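Probable arabinosyltransferase C (Mycobacterium tuberculosis, PDB 3PTY) probably polymerises arabinose into the arabinan of cell-wall arabinogalactan, and is represented here by its C-terminal extracellular, lectin-like carbohydrate-binding domain. Local coordinates at residues A[32-37]-A[274-279]; A[36-41]-A[333-338]; A[251-256]-A[337-342]. All coordinates share one frame; numbering follows the deposited sequence.

Interaction 1: A[32-37]-A[274-279]. With AFO (octyl alpha-D-arabinofuranoside), chain B.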
loop_
_atom_site.group_PDB
_atom_site.type_symbol
_atom_site.label_atom_id
_atom_site.label_comp_id
_atom_site.label_asym_id
_atom_site.label_seq_id
_atom_site.Cartn_x
_atom_site.Cartn_y
_atom_site.Cartn_z
ATOM N N GLY A 32 -10.257 17.697 1.702
ATOM C CA GLY A 32 -10.228 16.586 0.773
ATOM C C GLY A 32 -11.096 15.422 1.205
ATOM O O GLY A 32 -12.257 15.592 1.570
ATOM N N LEU A 33 -10.523 14.229 1.163
ATOM C CA LEU A 33 -11.264 13.009 1.455
ATOM C C LEU A 33 -11.644 12.883 2.937
ATOM O O LEU A 33 -12.531 12.111 3.291
ATOM C CB LEU A 33 -10.433 11.801 1.012
ATOM C CG LEU A 33 -11.090 10.425 0.987
ATOM C CD1 LEU A 33 -12.335 10.439 0.109
ATOM C CD2 LEU A 33 -10.082 9.406 0.490
ATOM N N ALA A 34 -10.979 13.642 3.804
ATOM C CA ALA A 34 -11.235 13.544 5.244
ATOM C C ALA A 34 -12.669 13.942 5.604
ATOM O O ALA A 34 -13.178 13.584 6.666
ATOM C CB ALA A 34 -10.230 14.395 6.035
ATOM N N GLU A 35 -13.316 14.700 4.728
ATOM C CA GLU A 35 -14.691 15.117 4.976
ATOM C C GLU A 35 -15.689 14.055 4.507
ATOM O O GLU A 35 -16.858 14.093 4.877
ATOM C CB GLU A 35 -14.975 16.450 4.269
ATOM C CG GLU A 35 -14.092 17.597 4.751
ATOM C CD GLU A 35 -14.284 18.882 3.954
ATOM O OE1 GLU A 35 -13.446 19.798 4.108
ATOM O OE2 GLU A 35 -15.264 18.979 3.181
ATOM N N ASP A 36 -15.229 13.115 3.687
ATOM C CA ASP A 36 -16.130 12.115 3.098
ATOM C C ASP A 36 -16.015 10.730 3.732
ATOM O O ASP A 36 -16.926 9.912 3.606
ATOM C CB ASP A 36 -15.909 12.011 1.590
ATOM C CG ASP A 36 -16.447 13.225 0.837
ATOM O OD1 ASP A 36 -16.422 14.340 1.397
ATOM O OD2 ASP A 36 -16.898 13.068 -0.314
ATOM N N VAL A 37 -14.893 10.451 4.389
ATOM C CA VAL A 37 -14.761 9.197 5.134
ATOM C C VAL A 37 -15.460 9.366 6.478
ATOM O O VAL A 37 -15.156 10.291 7.231
ATOM C CB VAL A 37 -13.275 8.794 5.340
ATOM C CG1 VAL A 37 -13.163 7.546 6.221
ATOM C CG2 VAL A 37 -12.601 8.541 3.997
ATOM N N PRO A 274 -5.150 16.525 2.752
ATOM C CA PRO A 274 -4.290 17.706 2.880
ATOM C C PRO A 274 -4.264 18.287 4.294
ATOM O O PRO A 274 -3.294 18.956 4.638
ATOM C CB PRO A 274 -4.939 18.704 1.911
ATOM C CG PRO A 274 -6.381 18.275 1.874
ATOM C CD PRO A 274 -6.272 16.777 1.831
ATOM N N CYS A 275 -5.298 18.042 5.098
ATOM C CA CYS A 275 -5.365 18.637 6.436
ATOM C C CYS A 275 -4.765 17.749 7.525
ATOM O O CYS A 275 -4.630 18.178 8.669
ATOM C CB CYS A 275 -6.807 19.004 6.816
ATOM S SG CYS A 275 -7.620 20.228 5.733
ATOM N N GLN A 276 -4.422 16.507 7.187
ATOM C CA GLN A 276 -3.807 15.616 8.173
ATOM C C GLN A 276 -2.311 15.875 8.285
ATOM O O GLN A 276 -1.645 16.113 7.285
ATOM C CB GLN A 276 -4.052 14.145 7.827
ATOM C CG GLN A 276 -5.345 13.608 8.409
ATOM C CD GLN A 276 -6.541 14.378 7.910
ATOM O OE1 GLN A 276 -6.829 14.383 6.717
ATOM N NE2 GLN A 276 -7.242 15.045 8.819
ATOM N N ARG A 277 -1.792 15.807 9.504
ATOM C CA ARG A 277 -0.370 16.021 9.762
ATOM C C ARG A 277 0.417 14.748 9.484
ATOM O O ARG A 277 0.262 13.751 10.190
ATOM C CB ARG A 277 -0.177 16.443 11.223
ATOM C CG ARG A 277 1.273 16.640 11.679
ATOM C CD ARG A 277 1.286 16.937 13.189
ATOM N NE ARG A 277 2.627 17.029 13.761
ATOM C CZ ARG A 277 3.322 18.160 13.858
ATOM N NH1 ARG A 277 2.814 19.298 13.394
ATOM N NH2 ARG A 277 4.530 18.155 14.406
ATOM N N PRO A 278 1.282 14.773 8.460
ATOM C CA PRO A 278 2.026 13.560 8.111
ATOM C C PRO A 278 3.132 13.309 9.119
ATOM O O PRO A 278 3.872 14.228 9.459
ATOM C CB PRO A 278 2.637 13.892 6.737
ATOM C CG PRO A 278 1.972 15.172 6.294
ATOM C CD PRO A 278 1.594 15.888 7.553
ATOM N N PHE A 279 3.235 12.078 9.598
ATOM C CA PHE A 279 4.291 11.724 10.525
ATOM C C PHE A 279 5.620 11.742 9.782
ATOM O O PHE A 279 5.737 11.160 8.699
ATOM C CB PHE A 279 4.044 10.341 11.128
ATOM C CG PHE A 279 5.132 9.896 12.059
ATOM C CD1 PHE A 279 5.220 10.417 13.341
ATOM C CD2 PHE A 279 6.089 8.987 11.642
ATOM C CE1 PHE A 279 6.233 10.021 14.203
ATOM C CE2 PHE A 279 7.104 8.589 12.497
ATOM C CZ PHE A 279 7.173 9.109 13.782
HETATM C C1 AFO B . 2.839 15.387 1.510
HETATM O O1 AFO B . 3.643 16.186 0.639
HETATM C C2 AFO B . 1.611 14.966 0.710
HETATM O O2 AFO B . 1.322 13.569 0.860
HETATM C C3 AFO B . 0.469 15.825 1.215
HETATM O O3 AFO B . -0.029 16.592 0.125
HETATM C C4 AFO B . 1.092 16.759 2.243
HETATM O O4 AFO B . 2.363 16.194 2.593
HETATM C C5 AFO B . 0.216 16.970 3.476
HETATM O O5 AFO B . 0.613 18.179 4.142
HETATM C "C1'" AFO B . 4.797 16.742 1.263
HETATM C "C2'" AFO B . 5.376 17.778 0.307
HETATM C "C3'" AFO B . 6.850 18.065 0.580
HETATM C "C4'" AFO B . 7.285 19.277 -0.236
HETATM C "C5'" AFO B . 6.377 19.487 -1.445
HETATM C "C6'" AFO B . 6.656 18.500 -2.576
HETATM C "C7'" AFO B . 5.585 18.599 -3.658
HETATM C "C8'" AFO B . 5.900 17.695 -4.829
#
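Gly-32 and Ala-34 meet Pro-274 and Gln-276 in a small, buried van der Waals contact between the loop after helix 18-28 and the loop before the short strand 277-278, an outermost strand of the mixed sheet. The two segments bury 143 Å² between them, through two close approaches. In the first, the pyrrolidine ring of Pro-274 lies against the backbone of Gly-32, with Pro-274 CG 3.9 Å from Gly-32 N and Pro-274 CD 4.1 Å from Gly-32 CA. Gly-32 has a positive phi of 54°, a conformation that suits glycine, and with no side chain on its alpha carbon the ring can come this near. In the second, the methyl of Ala-34 sits against the end of the Gln-276 amide, with CB 3.5 Å from Gln-276 OE1 and 4.1 Å from Gln-276 NE2. A bend at chi2 (60°) folds the Gln-276 chain back so that the amide reaches this position. The amide nitrogen is taken up elsewhere: NE2 donates to Gln-254 OE1 and to Gly-258 O.

Ala-34 lies in the 3-10 segment 33-35; Leu-33 O accepts from Asp-36 N (2.9 Å), the i+3 bond of such a turn, and also from Val-37 N (3.1 Å). Next to the contact, the disulfide Cys-31–Cys-275 joins the same two loops covalently. Pro-274 also packs on Gly-19 of the second subunit. Pro-278 CG lies 3.8 Å from C5 of an octyl arabinofuranoside, itself hydrogen-bonded to Trp-267 O of this chain and to Asn-22 ND2 of the second subunit. Across the segments the contact is therefore one of shape, while the disulfide supplies the strong bond and the Gln-276 amide nitrogen finds its partners on and just after helix 253-257.

Interaction 2: A[36-41]-A[333-338]; sequences DVLVEL and DDWFRD. With AFO (octyl alpha-D-arabinofuranoside), chain C.
Asp-333 meets the carboxylate of Asp-36 with its own, and its side chain can be followed outward from the backbone. Its CB lies 3.5 Å from C8', the last carbon of the octyl tail of the arabinofuranoside. Chi1 (-53°) puts CG beside the backbone N, which swings the carboxylate across to Asp-36. At the tip, OD1 and OD2 both face Asp-36 OD2, but the approach of the two carboxylates is too close to be trusted. As modelled, and under the same caution, the side chains cross at about a right angle with carboxylate planes 26° apart. Asp-36 OD1 has a salt bridge to Lys-29.

Segment 333-338 lies in the loop between strands 322-331 and 341-347 of the mixed sheet. Asp-333 and Arg-337 belong to the octyl arabinofuranoside pocket, where Asn-22 ND2 of this chain and Trp-267 O of the second subunit hydrogen-bond the ligand. The loop holds a type I turn from Asp-334 to Arg-337 and an Asx turn, in which Phe-336 N donates to Asp-334 OD1 (3.1 Å) from above the carboxylate plane. The Trp-335 indole presents its edge to strand 37-40: Leu-38 CD1 lies in the ring plane, 3.5 Å from Trp-335 CH2. Arg-337 NH2 stands 3.4 Å from ligand C3', which lies at the edge of the guanidinium.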
loop_
_atom_site.group_PDB
_atom_site.type_symbol
_atom_site.label_atom_id
_atom_site.label_comp_id
_atom_site.label_asym_id
_atom_site.label_seq_id
_atom_site.Cartn_x
_atom_site.Cartn_y
_atom_site.Cartn_z
ATOM N N ASP A 36 -15.229 13.115 3.687
ATOM C CA ASP A 36 -16.130 12.115 3.098
ATOM C C ASP A 36 -16.015 10.730 3.732
ATOM O O ASP A 36 -16.926 9.912 3.606
ATOM C CB ASP A 36 -15.909 12.011 1.590
ATOM C CG ASP A 36 -16.447 13.225 0.837
ATOM O OD1 ASP A 36 -16.422 14.340 1.397
ATOM O OD2 ASP A 36 -16.898 13.068 -0.314
ATOM N N VAL A 37 -14.893 10.451 4.389
ATOM C CA VAL A 37 -14.761 9.197 5.134
ATOM C C VAL A 37 -15.460 9.366 6.478
ATOM O O VAL A 37 -15.156 10.291 7.231
ATOM C CB VAL A 37 -13.275 8.794 5.340
ATOM C CG1 VAL A 37 -13.163 7.546 6.221
ATOM C CG2 VAL A 37 -12.601 8.541 3.997
ATOM N N LEU A 38 -16.417 8.490 6.765
ATOM C CA LEU A 38 -17.147 8.526 8.026
ATOM C C LEU A 38 -16.632 7.419 8.939
ATOM O O LEU A 38 -16.600 6.255 8.550
ATOM C CB LEU A 38 -18.651 8.360 7.776
ATOM C CG LEU A 38 -19.289 9.437 6.891
ATOM C CD1 LEU A 38 -20.808 9.287 6.837
ATOM C CD2 LEU A 38 -18.911 10.808 7.405
ATOM N N VAL A 39 -16.241 7.784 10.154
ATOM C CA VAL A 39 -15.521 6.865 11.028
ATOM C C VAL A 39 -16.392 6.451 12.204
ATOM O O VAL A 39 -17.024 7.292 12.842
ATOM C CB VAL A 39 -14.239 7.520 11.569
ATOM C CG1 VAL A 39 -13.548 6.607 12.577
ATOM C CG2 VAL A 39 -13.302 7.877 10.411
ATOM N N GLU A 40 -16.407 5.153 12.486
ATOM C CA GLU A 40 -17.206 4.596 13.567
ATOM C C GLU A 40 -16.279 4.088 14.662
ATOM O O GLU A 40 -15.894 2.920 14.666
ATOM C CB GLU A 40 -18.073 3.447 13.031
ATOM C CG GLU A 40 -18.883 2.738 14.094
ATOM C CD GLU A 40 -19.620 1.512 13.565
ATOM O OE1 GLU A 40 -19.179 0.916 12.553
ATOM O OE2 GLU A 40 -20.640 1.144 14.182
ATOM N N LEU A 41 -15.909 4.972 15.585
ATOM C CA LEU A 41 -14.951 4.629 16.635
ATOM C C LEU A 41 -15.511 3.653 17.664
ATOM O O LEU A 41 -14.766 2.884 18.272
ATOM C CB LEU A 41 -14.482 5.887 17.370
ATOM C CG LEU A 41 -13.472 6.777 16.645
ATOM C CD1 LEU A 41 -13.059 7.925 17.556
ATOM C CD2 LEU A 41 -12.264 5.957 16.238
ATOM N N ASP A 333 -19.764 8.907 -0.111
ATOM C CA ASP A 333 -20.088 8.936 -1.545
ATOM C C ASP A 333 -20.455 7.581 -2.154
ATOM O O ASP A 333 -21.077 7.524 -3.215
ATOM C CB ASP A 333 -18.921 9.526 -2.334
ATOM C CG ASP A 333 -18.479 10.866 -1.791
ATOM O OD1 ASP A 333 -17.553 10.886 -0.951
ATOM O OD2 ASP A 333 -19.073 11.890 -2.191
ATOM N N ASP A 334 -20.050 6.496 -1.500
ATOM C CA ASP A 334 -20.344 5.160 -1.996
ATOM C C ASP A 334 -20.202 4.182 -0.853
ATOM O O ASP A 334 -19.096 3.761 -0.542
ATOM C CB ASP A 334 -19.382 4.780 -3.135
ATOM C CG ASP A 334 -19.687 3.408 -3.736
ATOM O OD1 ASP A 334 -20.549 2.656 -3.188
ATOM O OD2 ASP A 334 -19.058 3.079 -4.766
ATOM N N TRP A 335 -21.326 3.809 -0.242
ATOM C CA TRP A 335 -21.308 3.022 0.985
ATOM C C TRP A 335 -20.783 1.617 0.768
ATOM O O TRP A 335 -20.523 0.894 1.727
ATOM C CB TRP A 335 -22.714 2.934 1.599
ATOM C CG TRP A 335 -23.361 4.255 1.890
ATOM C CD1 TRP A 335 -24.446 4.793 1.251
ATOM C CD2 TRP A 335 -22.985 5.202 2.904
ATOM N NE1 TRP A 335 -24.760 6.013 1.798
ATOM C CE2 TRP A 335 -23.880 6.287 2.812
ATOM C CE3 TRP A 335 -21.981 5.238 3.871
ATOM C CZ2 TRP A 335 -23.798 7.399 3.653
ATOM C CZ3 TRP A 335 -21.902 6.340 4.708
ATOM C CH2 TRP A 335 -22.806 7.405 4.592
ATOM N N PHE A 336 -20.649 1.217 -0.492
ATOM C CA PHE A 336 -20.189 -0.127 -0.815
ATOM C C PHE A 336 -18.734 -0.132 -1.293
ATOM O O PHE A 336 -18.213 -1.167 -1.690
ATOM C CB PHE A 336 -21.082 -0.778 -1.884
ATOM C CG PHE A 336 -22.512 -0.995 -1.442
ATOM C CD1 PHE A 336 -23.495 -1.312 -2.369
ATOM C CD2 PHE A 336 -22.869 -0.881 -0.109
ATOM C CE1 PHE A 336 -24.812 -1.519 -1.971
ATOM C CE2 PHE A 336 -24.179 -1.076 0.303
ATOM C CZ PHE A 336 -25.153 -1.396 -0.631
ATOM N N ARG A 337 -18.086 1.022 -1.259
ATOM C CA ARG A 337 -16.698 1.120 -1.711
ATOM C C ARG A 337 -15.704 0.824 -0.580
ATOM O O ARG A 337 -15.793 1.409 0.500
ATOM C CB ARG A 337 -16.443 2.514 -2.306
ATOM C CG ARG A 337 -14.973 2.884 -2.443
ATOM C CD ARG A 337 -14.309 2.088 -3.528
ATOM N NE ARG A 337 -14.789 2.500 -4.840
ATOM C CZ ARG A 337 -14.370 1.978 -5.982
ATOM N NH1 ARG A 337 -13.447 1.020 -5.980
ATOM N NH2 ARG A 337 -14.874 2.415 -7.125
ATOM N N ASP A 338 -14.774 -0.098 -0.827
ATOM C CA ASP A 338 -13.637 -0.301 0.074
ATOM C C ASP A 338 -12.612 0.805 -0.223
ATOM O O ASP A 338 -11.736 0.645 -1.068
ATOM C CB ASP A 338 -13.024 -1.696 -0.140
ATOM C CG ASP A 338 -12.062 -2.101 0.981
ATOM O OD1 ASP A 338 -11.912 -1.339 1.958
ATOM O OD2 ASP A 338 -11.453 -3.183 0.882
HETATM C C1 AFO C . -11.551 5.367 -9.213
HETATM O O1 AFO C . -12.857 5.761 -8.785
HETATM C C2 AFO C . -10.573 6.383 -8.634
HETATM O O2 AFO C . -9.433 5.754 -8.032
HETATM C C3 AFO C . -10.166 7.276 -9.789
HETATM O O3 AFO C . -10.551 8.611 -9.479
HETATM C C4 AFO C . -10.975 6.785 -10.981
HETATM O O4 AFO C . -11.462 5.480 -10.637
HETATM C C5 AFO C . -10.177 6.758 -12.283
HETATM O O5 AFO C . -11.082 6.759 -13.398
HETATM C "C1'" AFO C . -13.908 4.961 -9.318
HETATM C "C2'" AFO C . -15.221 5.673 -9.012
HETATM C "C3'" AFO C . -16.418 4.726 -9.039
HETATM C "C4'" AFO C . -17.704 5.543 -8.975
HETATM C "C5'" AFO C . -17.461 6.915 -8.354
HETATM C "C6'" AFO C . -17.303 6.860 -6.837
HETATM C "C7'" AFO C . -16.838 8.208 -6.291
HETATM C "C8'" AFO C . -16.769 8.196 -4.780
#

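Interaction 3: A[251-256]-A[337-342]. With AFO (octyl alpha-D-arabinofuranoside), chain C.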
loop_
_atom_site.group_PDB
_atom_site.type_symbol
_atom_site.label_atom_id
_atom_site.label_comp_id
_atom_site.label_asym_id
_atom_site.label_seq_id
_atom_site.Cartn_x
_atom_site.Cartn_y
_atom_site.Cartn_z
ATOM N N ARG A 251 -18.580 9.964 12.764
ATOM C CA ARG A 251 -18.120 11.353 12.657
ATOM C C ARG A 251 -17.166 11.363 11.472
ATOM O O ARG A 251 -16.615 10.324 11.124
ATOM C CB ARG A 251 -17.357 11.773 13.916
ATOM C CG ARG A 251 -18.203 11.818 15.192
ATOM C CD ARG A 251 -17.336 11.590 16.440
ATOM N NE ARG A 251 -16.327 12.635 16.619
ATOM C CZ ARG A 251 -15.247 12.517 17.389
ATOM N NH1 ARG A 251 -15.016 11.397 18.060
ATOM N NH2 ARG A 251 -14.389 13.525 17.491
ATOM N N THR A 252 -16.963 12.511 10.840
ATOM C CA THR A 252 -16.039 12.548 9.709
ATOM C C THR A 252 -14.626 12.248 10.186
ATOM O O THR A 252 -14.272 12.524 11.332
ATOM C CB THR A 252 -16.020 13.916 9.024
ATOM O OG1 THR A 252 -15.494 14.879 9.939
ATOM C CG2 THR A 252 -17.433 14.329 8.578
ATOM N N LEU A 253 -13.810 11.686 9.303
ATOM C CA LEU A 253 -12.416 11.431 9.637
ATOM C C LEU A 253 -11.728 12.738 10.049
ATOM O O LEU A 253 -10.896 12.755 10.959
ATOM C CB LEU A 253 -11.703 10.786 8.449
ATOM C CG LEU A 253 -10.250 10.337 8.620
ATOM C CD1 LEU A 253 -9.931 9.148 7.692
ATOM C CD2 LEU A 253 -9.290 11.496 8.375
ATOM N N GLN A 254 -12.090 13.838 9.394
ATOM C CA GLN A 254 -11.518 15.138 9.752
ATOM C C GLN A 254 -11.821 15.484 11.207
ATOM O O GLN A 254 -10.965 15.986 11.935
ATOM C CB GLN A 254 -12.044 16.244 8.836
ATOM C CG GLN A 254 -11.418 17.613 9.117
ATOM C CD GLN A 254 -9.915 17.588 8.956
ATOM O OE1 GLN A 254 -9.391 16.892 8.091
ATOM N NE2 GLN A 254 -9.209 18.344 9.792
ATOM N N ASN A 255 -13.050 15.220 11.631
ATOM C CA ASN A 255 -13.439 15.506 13.007
ATOM C C ASN A 255 -12.782 14.553 13.998
ATOM O O ASN A 255 -12.462 14.937 15.120
ATOM C CB ASN A 255 -14.964 15.454 13.158
ATOM C CG ASN A 255 -15.419 15.727 14.583
ATOM O OD1 ASN A 255 -15.328 14.862 15.458
ATOM N ND2 ASN A 255 -15.921 16.933 14.821
ATOM N N VAL A 256 -12.581 13.304 13.581
ATOM C CA VAL A 256 -12.005 12.300 14.462
ATOM C C VAL A 256 -10.490 12.444 14.581
ATOM O O VAL A 256 -9.940 12.430 15.681
ATOM C CB VAL A 256 -12.339 10.871 13.966
ATOM C CG1 VAL A 256 -11.440 9.849 14.645
ATOM C CG2 VAL A 256 -13.800 10.562 14.231
ATOM N N ARG A 337 -18.086 1.022 -1.259
ATOM C CA ARG A 337 -16.698 1.120 -1.711
ATOM C C ARG A 337 -15.704 0.824 -0.580
ATOM O O ARG A 337 -15.793 1.409 0.500
ATOM C CB ARG A 337 -16.443 2.514 -2.306
ATOM C CG ARG A 337 -14.973 2.884 -2.443
ATOM C CD ARG A 337 -14.309 2.088 -3.528
ATOM N NE ARG A 337 -14.789 2.500 -4.840
ATOM C CZ ARG A 337 -14.370 1.978 -5.982
ATOM N NH1 ARG A 337 -13.447 1.020 -5.980
ATOM N NH2 ARG A 337 -14.874 2.415 -7.125
ATOM N N ASP A 338 -14.774 -0.098 -0.827
ATOM C CA ASP A 338 -13.637 -0.301 0.074
ATOM C C ASP A 338 -12.612 0.805 -0.223
ATOM O O ASP A 338 -11.736 0.645 -1.068
ATOM C CB ASP A 338 -13.024 -1.696 -0.140
ATOM C CG ASP A 338 -12.062 -2.101 0.981
ATOM O OD1 ASP A 338 -11.912 -1.339 1.958
ATOM O OD2 ASP A 338 -11.453 -3.183 0.882
ATOM N N TRP A 339 -12.743 1.942 0.450
ATOM C CA TRP A 339 -11.939 3.118 0.103
ATOM C C TRP A 339 -10.475 2.977 0.512
ATOM O O TRP A 339 -9.593 3.597 -0.089
ATOM C CB TRP A 339 -12.522 4.387 0.738
ATOM C CG TRP A 339 -12.370 4.428 2.234
ATOM C CD1 TRP A 339 -13.263 3.968 3.167
ATOM C CD2 TRP A 339 -11.254 4.949 2.968
ATOM N NE1 TRP A 339 -12.769 4.168 4.431
ATOM C CE2 TRP A 339 -11.540 4.768 4.339
ATOM C CE3 TRP A 339 -10.043 5.543 2.599
ATOM C CZ2 TRP A 339 -10.655 5.163 5.339
ATOM C CZ3 TRP A 339 -9.162 5.936 3.604
ATOM C CH2 TRP A 339 -9.475 5.748 4.951
ATOM N N GLY A 340 -10.236 2.172 1.542
ATOM C CA GLY A 340 -8.949 2.127 2.227
ATOM C C GLY A 340 -9.242 1.922 3.701
ATOM O O GLY A 340 -10.339 1.486 4.049
ATOM N N ALA A 341 -8.291 2.244 4.572
ATOM C CA ALA A 341 -8.465 1.973 5.995
ATOM C C ALA A 341 -7.865 3.069 6.859
ATOM O O ALA A 341 -6.801 3.602 6.553
ATOM C CB ALA A 341 -7.830 0.622 6.360
ATOM N N LEU A 342 -8.560 3.403 7.938
ATOM C CA LEU A 342 -7.988 4.239 8.985
ATOM C C LEU A 342 -7.657 3.320 10.150
ATOM O O LEU A 342 -8.485 2.503 10.539
ATOM C CB LEU A 342 -9.003 5.290 9.437
ATOM C CG LEU A 342 -8.591 6.131 10.649
ATOM C CD1 LEU A 342 -7.347 6.943 10.325
ATOM C CD2 LEU A 342 -9.731 7.050 11.091
HETATM C C1 AFO C . -11.551 5.367 -9.213
HETATM O O1 AFO C . -12.857 5.761 -8.785
HETATM C C2 AFO C . -10.573 6.383 -8.634
HETATM O O2 AFO C . -9.433 5.754 -8.032
HETATM C C3 AFO C . -10.166 7.276 -9.789
HETATM O O3 AFO C . -10.551 8.611 -9.479
HETATM C C4 AFO C . -10.975 6.785 -10.981
HETATM O O4 AFO C . -11.462 5.480 -10.637
HETATM C C5 AFO C . -10.177 6.758 -12.283
HETATM O O5 AFO C . -11.082 6.759 -13.398
HETATM C "C1'" AFO C . -13.908 4.961 -9.318
HETATM C "C2'" AFO C . -15.221 5.673 -9.012
HETATM C "C3'" AFO C . -16.418 4.726 -9.039
HETATM C "C4'" AFO C . -17.704 5.543 -8.975
HETATM C "C5'" AFO C . -17.461 6.915 -8.354
HETATM C "C6'" AFO C . -17.303 6.860 -6.837
HETATM C "C7'" AFO C . -16.838 8.208 -6.291
HETATM C "C8'" AFO C . -16.769 8.196 -4.780
#
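Leu-253, the first residue of helix 253-257, makes the apolar contacts across this buried interface, and CD1 is the atom that carries them. It lies 4.0 Å from Leu-342 CD2 and 4.4 Å from Trp-339 CH2, so one methyl serves both Leu-342 of strand 341-347 and Trp-339 in the loop before it. Both leucines have CG anti to the backbone N (chi1 -175° for Leu-253), which extends each side chain toward the other segment. The two leucine side chains pass each other at a slant, while the indole is approached at CH2, the far end of its six-membered ring; 138 Å² is buried in all.

Polar interactions run within the segments. Thr-252 is the N-cap of the helix: its OG1 accepts from Asn-255 N at 3.0 Å. Asn-255 OD1 is in turn gripped side-on by the guanidinium of Arg-251, receiving NE at 2.7 Å and NH2 at 2.6 Å. OD1 lies close to the guanidinium plane; the two N-H bonds to it are bent (136° and 137°), and together they restrict the rotation of the group. Val-256 CG2 covers one face of it, 3.9 Å above its centre. In the other segment, Ala-341 N sits over one face of the Trp-339 indole, offset toward the rim, while Trp-339 NE1 donates its polar hydrogen to Ser-329 OG.

The contact lays helix 253-257 against one side of the mixed sheet. Leu-253 also packs on Val-37 and Val-39 of strand 37-40, Leu-342 touches Val-327 and Trp-291 of the neighbouring strands 322-331 and 291-294, and Trp-339 meets Trp-267 of the second subunit.

From the N terminus, the chain leaves helix 18-28 and enters a stretch from which interactions 1 and 2 both start, sharing Asp-36 and Val-37. Interaction 1 closes a loop of 236 residues, interaction 2 one of 291. Interaction 3 opens at 251-256, before the far end of interaction 1, and closes 80 residues later on the last stretch of interaction 2. Interactions 1 and 3 therefore cross, and shared ends keep either from nesting strictly inside interaction 2. Val-37 O with Leu-253 N (2.8 Å) and Val-39 N with Arg-251 O (2.7 Å) join strand 37-40 to segment 251-256. Together they tie the loops before strands 37-40, 277-278 and 341-347 to strands 37-40 and 341-347 and helix 253-257.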